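Local coordinates for protein PelD (Pseudomonas aeruginosa, PDB 4EU0) that binds the second messenger cyclic di-GMP through its GGDEF-like domain, as a signalling effector involved in pellicle formation, at residues E133-F136 with S137-I141; G282-F286 with N287-L291; Q240-L243 with Q244-I248; A160-D163 with A164-S168. All coordinates share one frame; numbering follows the deposited sequence.

Contact 1: E133-F136 with S137-I141; sequences ERTF and SLLAI
Thr-135 and Leu-138 meet side by side in the first turns of helix 133-150, within the GAF domain. Their side chains point the same way, and Thr-135 CG2 touches Leu-138 CD2 at 3.8 Å. CG2 of Thr-135 is turned anti to the backbone N (its OG1 has chi1 -50°), which lays the methyl along the leucine. Leu-138 CD2 also comes within 3.2 Å of Thr-135 O. The hydroxyl of Thr-135 faces elsewhere, in a weak hydrogen bond to Val-130 O.

Backbone bonds of the i to i+4 kind run through the segment. Leu-139 N gives the straightest of them to Thr-135 O, at 2.9 Å and 166°. Ala-140 N bonds to Phe-136 O, and Leu-138 N to Arg-134 O at a longer 3.2 Å.

A polar group gathers round Ser-137. Its N donates to Glu-133 O at 2.9 Å, and its OG lies 2.9 Å from that same Glu-133 O. One water joins Ser-137 OG to Glu-133 OE1, with 2.6 Å to each. The other carboxylate oxygen of Glu-133 forms a salt bridge with Arg-89, so the side chain is held at both oxygens.

Phe-136 meets Phe-131 edge-to-face and packs on Leu-85. Further along, Ala-140 and Ile-141 touch His-181 of helix 162-181, where the GAF-domain helix borders a helix of the GGDEF part.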
loop_
_atom_site.group_PDB
_atom_site.type_symbol
_atom_site.label_atom_id
_atom_site.label_comp_id
_atom_site.label_asym_id
_atom_site.label_seq_id
_atom_site.Cartn_x
_atom_site.Cartn_y
_atom_site.Cartn_z
ATOM N N GLU A 133 -5.720 -20.338 6.856
ATOM C CA GLU A 133 -4.831 -19.202 7.088
ATOM C C GLU A 133 -4.293 -18.536 5.823
ATOM O O GLU A 133 -4.067 -17.326 5.820
ATOM C CB GLU A 133 -3.679 -19.592 8.020
ATOM C CG GLU A 133 -4.111 -19.848 9.467
ATOM C CD GLU A 133 -4.532 -18.583 10.221
ATOM O OE1 GLU A 133 -4.248 -17.458 9.756
ATOM O OE2 GLU A 133 -5.146 -18.719 11.299
ATOM N N ARG A 134 -4.103 -19.312 4.757
ATOM C CA ARG A 134 -3.634 -18.765 3.480
ATOM C C ARG A 134 -4.624 -17.740 2.900
ATOM O O ARG A 134 -4.229 -16.645 2.487
ATOM C CB ARG A 134 -3.346 -19.886 2.465
ATOM C CG ARG A 134 -2.903 -19.366 1.100
ATOM C CD ARG A 134 -2.808 -20.457 0.050
ATOM N NE ARG A 134 -2.643 -19.873 -1.280
ATOM C CZ ARG A 134 -2.364 -20.559 -2.387
ATOM N NH1 ARG A 134 -2.201 -21.876 -2.346
ATOM N NH2 ARG A 134 -2.242 -19.918 -3.540
ATOM N N THR A 135 -5.903 -18.095 2.884
ATOM C CA THR A 135 -6.948 -17.204 2.368
ATOM C C THR A 135 -7.193 -16.033 3.326
ATOM O O THR A 135 -7.347 -14.884 2.891
ATOM C CB THR A 135 -8.258 -17.972 2.090
ATOM O OG1 THR A 135 -7.970 -19.131 1.296
ATOM C CG2 THR A 135 -9.274 -17.097 1.356
ATOM N N PHE A 136 -7.200 -16.319 4.627
ATOM C CA PHE A 136 -7.354 -15.273 5.637
ATOM C C PHE A 136 -6.278 -14.202 5.458
ATOM O O PHE A 136 -6.572 -13.006 5.521
ATOM C CB PHE A 136 -7.294 -15.842 7.061
ATOM C CG PHE A 136 -8.389 -16.821 7.385
ATOM C CD1 PHE A 136 -9.567 -16.862 6.643
ATOM C CD2 PHE A 136 -8.243 -17.696 8.456
ATOM C CE1 PHE A 136 -10.570 -17.771 6.943
ATOM C CE2 PHE A 136 -9.245 -18.605 8.775
ATOM C CZ PHE A 136 -10.415 -18.642 8.019
ATOM N N SER A 137 -5.037 -14.632 5.218
ATOM C CA SER A 137 -3.931 -13.694 5.035
ATOM C C SER A 137 -4.173 -12.829 3.807
ATOM O O SER A 137 -3.989 -11.623 3.854
ATOM C CB SER A 137 -2.585 -14.421 4.944
ATOM O OG SER A 137 -2.294 -15.074 6.174
ATOM N N LEU A 138 -4.629 -13.439 2.718
ATOM C CA LEU A 138 -4.889 -12.672 1.504
ATOM C C LEU A 138 -6.036 -11.659 1.684
ATOM O O LEU A 138 -5.957 -10.542 1.196
ATOM C CB LEU A 138 -5.103 -13.627 0.329
ATOM C CG LEU A 138 -6.180 -13.467 -0.728
ATOM C CD1 LEU A 138 -5.725 -14.177 -2.000
ATOM C CD2 LEU A 138 -7.439 -14.113 -0.184
ATOM N N LEU A 139 -7.089 -12.063 2.391
ATOM C CA LEU A 139 -8.203 -11.166 2.719
ATOM C C LEU A 139 -7.743 -9.973 3.564
ATOM O O LEU A 139 -8.119 -8.816 3.306
ATOM C CB LEU A 139 -9.279 -11.946 3.478
ATOM C CG LEU A 139 -10.615 -12.348 2.836
ATOM C CD1 LEU A 139 -10.627 -12.322 1.323
ATOM C CD2 LEU A 139 -11.079 -13.690 3.378
ATOM N N ALA A 140 -6.906 -10.260 4.560
ATOM C CA ALA A 140 -6.370 -9.223 5.441
ATOM C C ALA A 140 -5.458 -8.263 4.674
ATOM O O ALA A 140 -5.547 -7.044 4.848
ATOM C CB ALA A 140 -5.639 -9.849 6.627
ATOM N N ILE A 141 -4.622 -8.811 3.797
ATOM C CA ILE A 141 -3.725 -7.990 2.970
ATOM C C ILE A 141 -4.531 -7.045 2.095
ATOM O O ILE A 141 -4.279 -5.842 2.065
ATOM C CB ILE A 141 -2.796 -8.843 2.078
ATOM C CG1 ILE A 141 -1.833 -9.657 2.952
ATOM C CG2 ILE A 141 -2.062 -7.931 1.041
ATOM C CD1 ILE A 141 -1.137 -10.794 2.220
HETATM O O HOH W 1 -3.579 -15.431 8.348
#

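Contact 2: G282-F286 with N287-L291; sequences GHFLF and NECGL
Phe-284 and Cys-289 make the tight, buried side of this helix end. Cys-289 SG sits over one face of the Phe-284 ring, 4.2 Å from its centroid and offset toward the rim. This is a sulfur-aromatic contact. The ring gets there with CG anti to the backbone N (chi1 176°), and its neighbours Leu-187, Ala-189 and Tyr-270 belong to the sheet. Leu-285 and Leu-291 add a looser apolar touch, CD2 to CD1 at 4.2 Å. Both leucines also rest on Leu-228.

The segment closes helix 280-288, which packs on the four-stranded antiparallel sheet of the GGDEF domain. The last turns widen to a pi-type turn. There His-283 O accepts from two backbone donors, Asn-287 N and Glu-288 N. The bond from Glu-288 N is the straighter, at 171°, while Asn-287 N comes from above the carbonyl plane. Gly-290 leaves the helix with positive phi. Beyond it, Leu-291 N donates to Leu-285 O at 3.0 Å.

The outer side, with His-283, Phe-286 and Asn-287, is exposed. His-283 and Asn-287 lie alongside each other, ring and amide planes 22° apart, with CE1 of His-283 3.8 Å from OD1 of Asn-287. Glu-288 OE1 approaches CD2 of the same histidine at 3.1 Å. It also lies at the edge of the Phe-284 ring, where carboxylate and ring are perpendicular. Phe-286 CD1 comes within 3.4 Å of Leu-291 O. A water donates to both Phe-286 O and Leu-291 O.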
loop_
_atom_site.group_PDB
_atom_site.type_symbol
_atom_site.label_atom_id
_atom_site.label_comp_id
_atom_site.label_asym_id
_atom_site.label_seq_id
_atom_site.Cartn_x
_atom_site.Cartn_y
_atom_site.Cartn_z
ATOM N N GLY A 282 16.103 3.522 9.595
ATOM C CA GLY A 282 16.646 4.792 10.072
ATOM C C GLY A 282 18.088 5.009 9.654
ATOM O O GLY A 282 18.443 6.075 9.171
ATOM N N HIS A 283 18.925 3.992 9.848
ATOM C CA HIS A 283 20.313 4.062 9.404
ATOM C C HIS A 283 20.411 4.320 7.907
ATOM O O HIS A 283 21.218 5.132 7.455
ATOM C CB HIS A 283 21.076 2.787 9.777
ATOM C CG HIS A 283 22.473 2.753 9.248
ATOM N ND1 HIS A 283 23.504 3.463 9.824
ATOM C CD2 HIS A 283 23.009 2.103 8.188
ATOM C CE1 HIS A 283 24.614 3.257 9.138
ATOM N NE2 HIS A 283 24.341 2.435 8.140
ATOM N N PHE A 284 19.563 3.638 7.150
ATOM C CA PHE A 284 19.554 3.763 5.700
ATOM C C PHE A 284 19.189 5.185 5.268
ATOM O O PHE A 284 19.920 5.816 4.510
ATOM C CB PHE A 284 18.593 2.742 5.094
ATOM C CG PHE A 284 18.442 2.859 3.599
ATOM C CD1 PHE A 284 19.449 2.415 2.748
ATOM C CD2 PHE A 284 17.293 3.414 3.037
ATOM C CE1 PHE A 284 19.303 2.526 1.357
ATOM C CE2 PHE A 284 17.138 3.525 1.647
ATOM C CZ PHE A 284 18.146 3.078 0.807
ATOM N N LEU A 285 18.066 5.692 5.762
ATOM C CA LEU A 285 17.583 6.996 5.300
ATOM C C LEU A 285 18.272 8.188 5.958
ATOM O O LEU A 285 18.592 9.152 5.267
ATOM C CB LEU A 285 16.059 7.110 5.444
ATOM C CG LEU A 285 15.213 6.175 4.573
ATOM C CD1 LEU A 285 13.737 6.299 4.960
ATOM C CD2 LEU A 285 15.402 6.436 3.078
ATOM N N PHE A 286 18.514 8.125 7.275
ATOM C CA PHE A 286 19.006 9.292 8.026
ATOM C C PHE A 286 20.524 9.410 8.156
ATOM O O PHE A 286 21.043 10.478 8.526
ATOM C CB PHE A 286 18.371 9.369 9.424
ATOM C CG PHE A 286 16.876 9.515 9.414
ATOM C CD1 PHE A 286 16.210 10.018 8.298
ATOM C CD2 PHE A 286 16.133 9.164 10.534
ATOM C CE1 PHE A 286 14.829 10.147 8.294
ATOM C CE2 PHE A 286 14.747 9.298 10.544
ATOM C CZ PHE A 286 14.096 9.794 9.420
ATOM N N ASN A 287 21.227 8.310 7.912
ATOM C CA ASN A 287 22.682 8.318 7.924
ATOM C C ASN A 287 23.223 8.151 6.507
ATOM O O ASN A 287 23.904 9.038 5.985
ATOM C CB ASN A 287 23.228 7.240 8.867
ATOM C CG ASN A 287 24.747 7.148 8.841
ATOM O OD1 ASN A 287 25.339 6.735 7.845
ATOM N ND2 ASN A 287 25.381 7.516 9.945
ATOM N N GLU A 288 22.903 7.022 5.881
ATOM C CA GLU A 288 23.449 6.701 4.564
ATOM C C GLU A 288 23.006 7.676 3.475
ATOM O O GLU A 288 23.835 8.133 2.685
ATOM C CB GLU A 288 23.111 5.268 4.160
ATOM C CG GLU A 288 23.656 4.205 5.104
ATOM C CD GLU A 288 23.414 2.808 4.592
ATOM O OE1 GLU A 288 22.552 2.107 5.167
ATOM O OE2 GLU A 288 24.070 2.412 3.603
ATOM N N CYS A 289 21.712 7.996 3.441
ATOM C CA CYS A 289 21.169 8.903 2.428
ATOM C C CYS A 289 21.242 10.368 2.847
ATOM O O CYS A 289 21.005 11.258 2.030
ATOM C CB CYS A 289 19.726 8.536 2.067
ATOM S SG CYS A 289 19.530 6.900 1.345
ATOM N N GLY A 290 21.555 10.610 4.120
ATOM C CA GLY A 290 21.742 11.962 4.639
ATOM C C GLY A 290 20.453 12.748 4.759
ATOM O O GLY A 290 20.453 13.973 4.618
ATOM N N LEU A 291 19.358 12.040 5.020
ATOM C CA LEU A 291 18.043 12.659 5.138
ATOM C C LEU A 291 17.683 12.832 6.609
ATOM O O LEU A 291 18.463 12.463 7.496
ATOM C CB LEU A 291 16.982 11.826 4.403
ATOM C CG LEU A 291 17.246 11.435 2.936
ATOM C CD1 LEU A 291 16.182 10.478 2.415
ATOM C CD2 LEU A 291 17.341 12.670 2.034
HETATM O O HOH W 2 20.925 13.213 8.176
#

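Contact 3: Q240-L243 with Q244-I248; sequences QGYL and QRLRI. With C2E (9,9'-[(2R,3R,3aS,5S,7aR,9R,10R,10aS,12S,14aR)-3,5,10,12-tetrahydroxy-5,12-dioxidooctahydro-2H,7H-difuro[3,2-d:3',2'-j][1,3,7,9,2,8]tetraoxadiphosphacyclododecine-2,9-diyl]bis(2-amino-1,9-dihydro-6H-purin-6-one)), chain B.
Tyr-242 and Leu-246 are one turn apart and stand at a slant to each other. Leu-246 CD2 approaches Tyr-242 CZ at 3.5 Å, and its CD1 lies near CE1 of the same ring. Leu-243 also meets Leu-246 obliquely, CD1 to CD2 at 3.9 Å. The three side chains face the sheet, where Tyr-242 and Leu-246 touch Phe-190 and Leu-243 touches Tyr-188.

The helix, 236-253, lies on the GGDEF-domain sheet and presents part of the cyclic di-GMP pocket. Arg-245 faces the ligand. Its chain runs extended and then bends at chi3 (73°), which brings the guanidinium to one guanine base. NE donates to ligand N7 at 2.9 Å and NH2 to O6 at 2.7 Å, so two bonds fix the group on that base. NH2 also bonds to Ser-208 O. Tyr-242 lies over a face of the same base, its ring tilted so that the CD1 side is nearest. Its CD1 is 3.3 Å from ligand O6, and NH2 of Arg-245 lies at the edge of the tyrosine ring. Gly-241 CA comes within 3.5 Å of ligand O4', so the backbone packs directly on the sugar.

Arg-247 runs extended from CG to NE past Leu-243 and forms a salt bridge with Glu-261. The ligand is also hydrogen-bonded by Asp-213, Arg-210 and Thr-234.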
loop_
_atom_site.group_PDB
_atom_site.type_symbol
_atom_site.label_atom_id
_atom_site.label_comp_id
_atom_site.label_asym_id
_atom_site.label_seq_id
_atom_site.Cartn_x
_atom_site.Cartn_y
_atom_site.Cartn_z
ATOM N N GLN A 240 15.176 -6.162 -8.980
ATOM C CA GLN A 240 16.339 -6.199 -9.849
ATOM C C GLN A 240 15.915 -5.943 -11.294
ATOM O O GLN A 240 16.601 -5.220 -12.022
ATOM C CB GLN A 240 17.112 -7.507 -9.673
ATOM C CG GLN A 240 17.537 -7.727 -8.204
ATOM C CD GLN A 240 18.453 -6.623 -7.671
ATOM O OE1 GLN A 240 18.186 -6.022 -6.623
ATOM N NE2 GLN A 240 19.524 -6.345 -8.398
ATOM N N GLY A 241 14.749 -6.466 -11.669
ATOM C CA GLY A 241 14.133 -6.176 -12.970
ATOM C C GLY A 241 13.890 -4.692 -13.213
ATOM O O GLY A 241 14.057 -4.196 -14.335
ATOM N N TYR A 242 13.475 -3.989 -12.166
ATOM C CA TYR A 242 13.290 -2.541 -12.224
ATOM C C TYR A 242 14.585 -1.843 -12.620
ATOM O O TYR A 242 14.581 -0.987 -13.504
ATOM C CB TYR A 242 12.784 -2.035 -10.873
ATOM C CG TYR A 242 12.838 -0.544 -10.656
ATOM C CD1 TYR A 242 12.023 0.321 -11.377
ATOM C CD2 TYR A 242 13.681 -0.011 -9.691
ATOM C CE1 TYR A 242 12.066 1.701 -11.152
ATOM C CE2 TYR A 242 13.736 1.327 -9.443
ATOM C CZ TYR A 242 12.919 2.190 -10.163
ATOM O OH TYR A 242 12.966 3.543 -9.924
ATOM N N LEU A 243 15.693 -2.217 -11.988
ATOM C CA LEU A 243 16.964 -1.560 -12.307
ATOM C C LEU A 243 17.406 -1.871 -13.733
ATOM O O LEU A 243 17.949 -0.995 -14.411
ATOM C CB LEU A 243 18.067 -1.920 -11.305
ATOM C CG LEU A 243 19.217 -0.893 -11.222
ATOM C CD1 LEU A 243 18.814 0.574 -11.492
ATOM C CD2 LEU A 243 19.856 -1.002 -9.873
ATOM N N GLN A 244 17.175 -3.108 -14.183
ATOM C CA GLN A 244 17.524 -3.508 -15.544
ATOM C C GLN A 244 16.736 -2.642 -16.535
ATOM O O GLN A 244 17.283 -2.208 -17.554
ATOM C CB GLN A 244 17.280 -5.010 -15.778
ATOM C CG GLN A 244 17.840 -5.536 -17.111
ATOM C CD GLN A 244 17.603 -7.023 -17.335
ATOM O OE1 GLN A 244 16.544 -7.557 -17.004
ATOM N NE2 GLN A 244 18.585 -7.694 -17.930
ATOM N N ARG A 245 15.471 -2.370 -16.214
ATOM C CA ARG A 245 14.634 -1.531 -17.085
ATOM C C ARG A 245 15.125 -0.086 -17.070
ATOM O O ARG A 245 15.140 0.586 -18.111
ATOM C CB ARG A 245 13.158 -1.607 -16.689
ATOM C CG ARG A 245 12.238 -0.795 -17.609
ATOM C CD ARG A 245 10.762 -0.917 -17.242
ATOM N NE ARG A 245 10.384 -0.195 -16.021
ATOM C CZ ARG A 245 10.073 1.102 -15.956
ATOM N NH1 ARG A 245 10.140 1.877 -17.038
ATOM N NH2 ARG A 245 9.701 1.636 -14.794
ATOM N N LEU A 246 15.517 0.388 -15.887
ATOM C CA LEU A 246 16.084 1.723 -15.744
ATOM C C LEU A 246 17.358 1.903 -16.547
ATOM O O LEU A 246 17.552 2.934 -17.181
ATOM C CB LEU A 246 16.391 2.030 -14.279
ATOM C CG LEU A 246 15.616 3.116 -13.556
ATOM C CD1 LEU A 246 14.133 3.194 -13.946
ATOM C CD2 LEU A 246 15.806 2.995 -12.049
ATOM N N ARG A 247 18.242 0.911 -16.510
ATOM C CA ARG A 247 19.483 1.017 -17.269
ATOM C C ARG A 247 19.232 1.156 -18.773
ATOM O O ARG A 247 19.944 1.892 -19.445
ATOM C CB ARG A 247 20.437 -0.138 -16.936
ATOM C CG ARG A 247 20.846 -0.108 -15.466
ATOM C CD ARG A 247 22.143 -0.837 -15.223
ATOM N NE ARG A 247 22.533 -0.838 -13.811
ATOM C CZ ARG A 247 23.382 0.024 -13.259
ATOM N NH1 ARG A 247 23.940 0.980 -13.993
ATOM N NH2 ARG A 247 23.683 -0.081 -11.966
ATOM N N ILE A 248 18.194 0.487 -19.275
ATOM C CA ILE A 248 17.844 0.547 -20.699
ATOM C C ILE A 248 17.354 1.955 -21.033
ATOM O O ILE A 248 17.745 2.529 -22.052
ATOM C CB ILE A 248 16.788 -0.520 -21.081
ATOM C CG1 ILE A 248 17.408 -1.925 -21.026
ATOM C CG2 ILE A 248 16.203 -0.249 -22.489
ATOM C CD1 ILE A 248 16.388 -3.052 -21.054
HETATM P P1 C2E B . 9.692 -5.259 -17.898
HETATM O O2P C2E B . 10.964 -5.738 -18.565
HETATM O O1P C2E B . 9.290 -3.813 -18.036
HETATM O "O5'" C2E B . 9.742 -5.619 -16.344
HETATM C "C5'" C2E B . 10.143 -6.905 -15.873
HETATM C "C4'" C2E B . 9.859 -7.051 -14.382
HETATM O "O4'" C2E B . 10.739 -6.204 -13.624
HETATM C "C3'" C2E B . 8.448 -6.671 -13.948
HETATM O "O3'" C2E B . 7.494 -7.738 -14.011
HETATM C "C2'" C2E B . 8.660 -6.252 -12.516
HETATM O "O2'" C2E B . 8.777 -7.427 -11.707
HETATM C "C1'" C2E B . 10.016 -5.582 -12.563
HETATM N N9 C2E B . 9.872 -4.124 -12.838
HETATM C C8 C2E B . 10.237 -3.486 -13.964
HETATM N N7 C2E B . 9.975 -2.155 -13.878
HETATM C C5 C2E B . 9.443 -1.950 -12.659
HETATM C C6 C2E B . 8.930 -0.790 -11.914
HETATM O O6 C2E B . 8.959 0.436 -12.478
HETATM N N1 C2E B . 8.445 -0.986 -10.667
HETATM C C2 C2E B . 8.390 -2.213 -10.081
HETATM N N2 C2E B . 7.876 -2.303 -8.835
HETATM N N3 C2E B . 8.845 -3.329 -10.716
HETATM C C4 C2E B . 9.366 -3.251 -11.975
HETATM P P11 C2E B . 5.932 -7.400 -14.213
HETATM O O21 C2E B . 5.132 -8.689 -14.109
HETATM O O11 C2E B . 5.501 -6.213 -13.377
HETATM O O5A C2E B . 5.892 -6.966 -15.756
HETATM C C5A C2E B . 6.336 -7.862 -16.774
HETATM C C4A C2E B . 6.302 -7.136 -18.104
HETATM O O4A C2E B . 4.997 -6.613 -18.355
HETATM C C3A C2E B . 7.193 -5.910 -18.103
HETATM O O3A C2E B . 8.527 -6.215 -18.450
HETATM C C2A C2E B . 6.553 -5.000 -19.118
HETATM O O2A C2E B . 6.917 -5.400 -20.447
HETATM C C1A C2E B . 5.086 -5.287 -18.885
HETATM N N91 C2E B . 4.523 -4.295 -17.930
HETATM C C81 C2E B . 4.195 -4.501 -16.640
HETATM N N71 C2E B . 3.693 -3.374 -16.071
HETATM C C51 C2E B . 3.700 -2.415 -17.016
HETATM C C61 C2E B . 3.305 -0.987 -17.107
HETATM O O61 C2E B . 2.788 -0.329 -16.038
HETATM N N11 C2E B . 3.477 -0.351 -18.287
HETATM C C21 C2E B . 3.993 -0.976 -19.376
HETATM N N21 C2E B . 4.135 -0.274 -20.528
HETATM N N31 C2E B . 4.368 -2.282 -19.361
HETATM C C41 C2E B . 4.246 -3.030 -18.235
HETATM O O HOH W 3 13.772 -5.721 -16.665
#

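Contact 4: A160-D163 with A164-S168; sequences ADID and AQRFS
An N-cap opens helix 162-181, a helix of the GGDEF-domain part, and Asp-161 is the capping residue. Its OD2 accepts from Asp-163 N at 3.0 Å, met from above the carboxylate plane. The backbone O of Asp-161 then accepts from Gln-165 N, the first i to i+4 bond of the helix. Arg-166 N follows with Ile-162 O, and Phe-167 N with Asp-163 O.

Gln-165 folds back over the start of the helix. CG sits beside the backbone N (chi1 -58°) and the chain then extends, carrying the amide to the residue before the cap. There Gln-165 NE2 donates to Ala-160 O at 2.8 Å and 165°, with the acceptor close to the amide plane. NE2 also bonds to Arg-155 O, so the amide is tied to two carbonyls. Ala-160 CB packs against Gln-165 CG at 3.9 Å and Ala-164 CB at 4.2 Å.

Arg-166 lies alongside both Ile-162 and Asp-163. CD1 of Ile-162 meets Arg-166 NH2 at 3.5 Å. Phe-167 turns away from this surface and packs on Val-214, Leu-216, Leu-228 and Leu-230 of the sheet.

Asp-163 and Arg-166 form a salt bridge, with carboxylate and guanidinium planes 40° apart. A water donates to Asp-163 OD1 at 2.7 Å. Arg-166 NH1 reaches the anti lone pair of Asp-163 OD1 at 3.0 Å, nearly in the guanidinium plane.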
loop_
_atom_site.group_PDB
_atom_site.type_symbol
_atom_site.label_atom_id
_atom_site.label_comp_id
_atom_site.label_asym_id
_atom_site.label_seq_id
_atom_site.Cartn_x
_atom_site.Cartn_y
_atom_site.Cartn_z
ATOM N N ALA A 160 1.672 18.650 4.413
ATOM C CA ALA A 160 2.649 18.024 3.522
ATOM C C ALA A 160 2.113 17.925 2.092
ATOM O O ALA A 160 0.919 17.704 1.888
ATOM C CB ALA A 160 3.042 16.641 4.040
ATOM N N ASP A 161 2.997 18.101 1.109
ATOM C CA ASP A 161 2.649 17.883 -0.298
ATOM C C ASP A 161 1.991 16.513 -0.485
ATOM O O ASP A 161 2.288 15.569 0.253
ATOM C CB ASP A 161 3.899 17.974 -1.177
ATOM C CG ASP A 161 3.575 17.992 -2.667
ATOM O OD1 ASP A 161 3.123 19.044 -3.171
ATOM O OD2 ASP A 161 3.780 16.957 -3.339
ATOM N N ILE A 162 1.096 16.409 -1.464
ATOM C CA ILE A 162 0.446 15.130 -1.778
ATOM C C ILE A 162 1.462 13.992 -1.988
ATOM O O ILE A 162 1.290 12.904 -1.453
ATOM C CB ILE A 162 -0.553 15.240 -2.974
ATOM C CG1 ILE A 162 -1.161 13.865 -3.311
ATOM C CG2 ILE A 162 0.108 15.898 -4.200
ATOM C CD1 ILE A 162 -2.452 13.931 -4.139
ATOM N N ASP A 163 2.533 14.258 -2.731
ATOM C CA ASP A 163 3.532 13.215 -2.984
ATOM C C ASP A 163 4.193 12.737 -1.690
ATOM O O ASP A 163 4.445 11.545 -1.533
ATOM C CB ASP A 163 4.581 13.671 -4.009
ATOM C CG ASP A 163 3.970 14.020 -5.353
ATOM O OD1 ASP A 163 3.024 13.325 -5.789
ATOM O OD2 ASP A 163 4.424 15.012 -5.972
ATOM N N ALA A 164 4.435 13.661 -0.758
ATOM C CA ALA A 164 5.002 13.300 0.541
ATOM C C ALA A 164 4.016 12.482 1.389
ATOM O O ALA A 164 4.404 11.507 2.018
ATOM C CB ALA A 164 5.487 14.540 1.298
ATOM N N GLN A 165 2.745 12.870 1.390
ATOM C CA GLN A 165 1.734 12.112 2.125
ATOM C C GLN A 165 1.579 10.697 1.575
ATOM O O GLN A 165 1.510 9.724 2.331
ATOM C CB GLN A 165 0.385 12.826 2.086
ATOM C CG GLN A 165 0.389 14.213 2.649
ATOM C CD GLN A 165 -1.014 14.743 2.743
ATOM O OE1 GLN A 165 -1.925 14.017 3.145
ATOM N NE2 GLN A 165 -1.208 15.999 2.361
ATOM N N ARG A 166 1.525 10.589 0.248
ATOM C CA ARG A 166 1.358 9.304 -0.410
ATOM C C ARG A 166 2.555 8.395 -0.116
ATOM O O ARG A 166 2.381 7.219 0.196
ATOM C CB ARG A 166 1.213 9.487 -1.917
ATOM C CG ARG A 166 0.815 8.209 -2.656
ATOM C CD ARG A 166 0.911 8.377 -4.162
ATOM N NE ARG A 166 -0.159 9.207 -4.718
ATOM C CZ ARG A 166 0.007 10.446 -5.175
ATOM N NH1 ARG A 166 1.199 11.029 -5.137
ATOM N NH2 ARG A 166 -1.028 11.106 -5.673
ATOM N N PHE A 167 3.753 8.960 -0.226
ATOM C CA PHE A 167 4.970 8.191 -0.012
ATOM C C PHE A 167 4.954 7.632 1.409
ATOM O O PHE A 167 5.200 6.450 1.599
ATOM C CB PHE A 167 6.220 9.041 -0.243
ATOM C CG PHE A 167 7.487 8.246 -0.185
ATOM C CD1 PHE A 167 7.973 7.624 -1.329
ATOM C CD2 PHE A 167 8.172 8.097 1.018
ATOM C CE1 PHE A 167 9.141 6.864 -1.273
ATOM C CE2 PHE A 167 9.333 7.335 1.080
ATOM C CZ PHE A 167 9.814 6.734 -0.071
ATOM N N SER A 168 4.671 8.497 2.380
ATOM C CA SER A 168 4.593 8.123 3.790
ATOM C C SER A 168 3.596 6.989 4.033
ATOM O O SER A 168 3.914 5.984 4.681
ATOM C CB SER A 168 4.218 9.351 4.631
ATOM O OG SER A 168 4.286 9.049 6.006
HETATM O O HOH W 4 0.753 13.657 -7.264
#

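Along the chain the order is contact 1, contact 4, contact 3, contact 2. Contact 1 lies in the GAF domain on helix 133-150. Contact 4 starts the next helix, 162-181, and the two centres are 28 Å apart on opposite sides of the chain's centre. Contacts 2, 3 and 4 all pack on the four-stranded antiparallel sheet of the GGDEF domain. Contacts 2 and 4 are the nearest pair, about 6 Å between nearest atoms, whereas contacts 2 and 3 are about 11 Å apart. Contact 1 is about 20 Å from contact 3 at the nearest atoms. Contact 3 alone touches cyclic di-GMP, through helix 236-253; the other three are structural packing elsewhere in the two-domain chain.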